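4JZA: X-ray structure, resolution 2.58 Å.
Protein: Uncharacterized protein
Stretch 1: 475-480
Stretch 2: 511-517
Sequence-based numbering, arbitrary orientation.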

# COMPACT_ATOMS: atom_id res chain seq x y z
N TYR A 475 -21.61 -1.86 17.96
CA TYR A 475 -20.59 -1.23 18.83
C TYR A 475 -20.59 0.26 18.54
O TYR A 475 -20.54 0.66 17.37
CB TYR A 475 -19.20 -1.77 18.54
CG TYR A 475 -18.97 -3.19 18.96
CD1 TYR A 475 -19.36 -4.25 18.15
CD2 TYR A 475 -18.33 -3.48 20.18
CE1 TYR A 475 -19.14 -5.56 18.53
CE2 TYR A 475 -18.11 -4.78 20.57
CZ TYR A 475 -18.52 -5.83 19.74
OH TYR A 475 -18.30 -7.13 20.14
N TYR A 476 -20.66 1.08 19.59
CA TYR A 476 -20.79 2.53 19.45
C TYR A 476 -20.29 3.21 20.70
O TYR A 476 -19.96 2.56 21.68
CB TYR A 476 -22.23 2.92 19.19
CG TYR A 476 -23.19 2.44 20.24
CD1 TYR A 476 -23.63 1.13 20.25
CD2 TYR A 476 -23.65 3.29 21.22
CE1 TYR A 476 -24.51 0.69 21.22
CE2 TYR A 476 -24.52 2.86 22.19
CZ TYR A 476 -24.95 1.56 22.18
OH TYR A 476 -25.82 1.12 23.14
N THR A 477 -20.19 4.54 20.68
CA THR A 477 -19.79 5.25 21.89
C THR A 477 -20.89 5.16 22.93
O THR A 477 -22.03 5.52 22.69
CB THR A 477 -19.51 6.73 21.60
OG1 THR A 477 -18.85 6.86 20.34
CG2 THR A 477 -18.65 7.32 22.67
N GLN A 478 -20.52 4.71 24.12
CA GLN A 478 -21.46 4.58 25.22
C GLN A 478 -21.80 5.94 25.80
O GLN A 478 -21.01 6.87 25.70
CB GLN A 478 -20.90 3.65 26.29
CG GLN A 478 -20.61 2.24 25.81
CD GLN A 478 -21.86 1.51 25.34
OE1 GLN A 478 -22.66 1.06 26.14
NE2 GLN A 478 -22.01 1.38 24.03
N ALA A 479 -22.96 6.04 26.43
CA ALA A 479 -23.38 7.27 27.08
C ALA A 479 -22.41 7.60 28.20
O ALA A 479 -22.11 8.76 28.46
CB ALA A 479 -24.79 7.13 27.61
N TYR A 480 -21.94 6.56 28.87
CA TYR A 480 -21.17 6.66 30.09
C TYR A 480 -19.66 6.66 29.85
O TYR A 480 -18.88 6.46 30.77
CB TYR A 480 -21.54 5.51 31.03
CG TYR A 480 -21.17 4.15 30.51
CD1 TYR A 480 -19.93 3.60 30.77
CD2 TYR A 480 -22.06 3.41 29.74
CE1 TYR A 480 -19.57 2.36 30.29
CE2 TYR A 480 -21.71 2.16 29.26
CZ TYR A 480 -20.47 1.64 29.54
OH TYR A 480 -20.11 0.41 29.06
N VAL A 511 -26.51 14.71 23.34
CA VAL A 511 -26.29 13.68 22.35
C VAL A 511 -25.68 12.43 23.00
O VAL A 511 -26.12 11.32 22.78
CB VAL A 511 -25.42 14.25 21.21
CG1 VAL A 511 -25.08 13.17 20.24
CG2 VAL A 511 -26.18 15.37 20.50
N LEU A 512 -24.67 12.60 23.82
CA LEU A 512 -24.11 11.49 24.58
C LEU A 512 -25.18 10.70 25.32
O LEU A 512 -25.19 9.47 25.27
CB LEU A 512 -23.14 12.03 25.61
CG LEU A 512 -21.86 11.25 25.81
CD1 LEU A 512 -20.74 12.12 25.28
CD2 LEU A 512 -21.63 11.00 27.29
N GLU A 513 -26.10 11.40 26.01
CA GLU A 513 -27.15 10.75 26.83
C GLU A 513 -28.29 10.12 26.02
O GLU A 513 -28.95 9.18 26.48
CB GLU A 513 -27.71 11.72 27.88
CG GLU A 513 -26.82 11.89 29.11
CD GLU A 513 -27.41 12.86 30.14
OE1 GLU A 513 -28.65 13.04 30.16
OE2 GLU A 513 -26.63 13.48 30.90
N SER A 514 -28.49 10.63 24.80
CA SER A 514 -29.57 10.21 23.92
C SER A 514 -29.62 8.72 23.67
O SER A 514 -30.66 8.21 23.26
CB SER A 514 -29.46 10.91 22.58
OG SER A 514 -28.41 10.30 21.86
N ALA A 515 -28.51 8.02 23.89
CA ALA A 515 -28.46 6.56 23.77
C ALA A 515 -29.23 5.78 24.86
O ALA A 515 -29.67 4.66 24.62
CB ALA A 515 -27.01 6.08 23.74
N LEU A 516 -29.39 6.36 26.05
CA LEU A 516 -29.96 5.62 27.18
C LEU A 516 -31.43 5.33 26.96
O LEU A 516 -31.88 4.21 27.21
CB LEU A 516 -29.74 6.40 28.47
CG LEU A 516 -28.25 6.55 28.79
CD1 LEU A 516 -28.03 7.49 29.97
CD2 LEU A 516 -27.61 5.19 29.04
N GLY A 517 -32.17 6.32 26.48
CA GLY A 517 -33.60 6.15 26.19
C GLY A 517 -33.73 5.33 24.94
O GLY A 517 -32.85 5.34 24.09

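The most unusual feature of this contact is how much of it rests on one alanine and how little on conventional bonding: no hydrogen bond links the two stretches, and A479 alone gives up about 101 of the 249 Å² buried between them. CA of A479 lies 5.0 Å from CA of L512, a separation at which the two backbones nearly touch. Alanine suits such a place because its side chain ends at CB, so that the main chains can approach without a bulky group having to be turned aside.

The backbones differ in character. The part of stretch 1 that meets stretch 2, around A479, is irregular. Stretch 2 opens as the continuation of a helix that begins earlier in the chain, and S514, A515 and L516 keep helical torsions without the regular bonds. The coil is held there by shorter-range links: the amide N of L516 donates to O of E513 at 2.9 Å, while O of V511 accepts both a weak bond from N of S514 at 3.2 Å and a 2.7 Å bond from OG of S514. Serine fits this turn well, since its short hydroxyl, with chi1 in the p well, can fold back on the chain and satisfy itself locally.

At the closest point the backbones meet through a CA-H...O contact, with CA of A479 3.4 Å from O of L512 and an angle of 133° at the hydrogen. Such a contact is far weaker than an N-H...O bond, but it places a slightly polarized C-H against a carbonyl oxygen. The side chain of L512 leaves its backbone sideways, yet its end comes nearer to stretch 1. Both of its chi angles lie between the usual wells, and the modelled 2.6 Å between CD2 of L512 and O of A479 is too short to be real; the packing of this methyl is therefore best not interpreted in detail.

The firmer apolar contacts lie further along stretch 2. CB of A479 rests 3.7 Å from CG of L516, a van der Waals distance for two aliphatic carbons. L516 also starts out sideways and brings its end closer, in the common m,t conformation, so its branched end covers the small methyl of the alanine. CB of A479 also lies 4.4 Å from CA of E513, whose CA-to-CB bond points away; its carboxylate, OE1 and OE2, also lies well clear of the alanine.

Y476 adds a second, looser patch. CE2 of Y476 lies 4.4 Å from CB of A515, the methyl approaching the ring obliquely. Both CA-to-CB bonds point toward the opposite stretch, and the long aromatic side chain spans a gap that the alanine's one carbon could not. Between Y476 and A479, the CA-to-CB bond of Q478 points away from stretch 2, and its amide is used within its own segment: NE2 of Q478 donates a weak but nearly straight bond, 3.3 Å and 171°, to O of Y476. The interface is therefore chiefly a matter of shape and apolar packing.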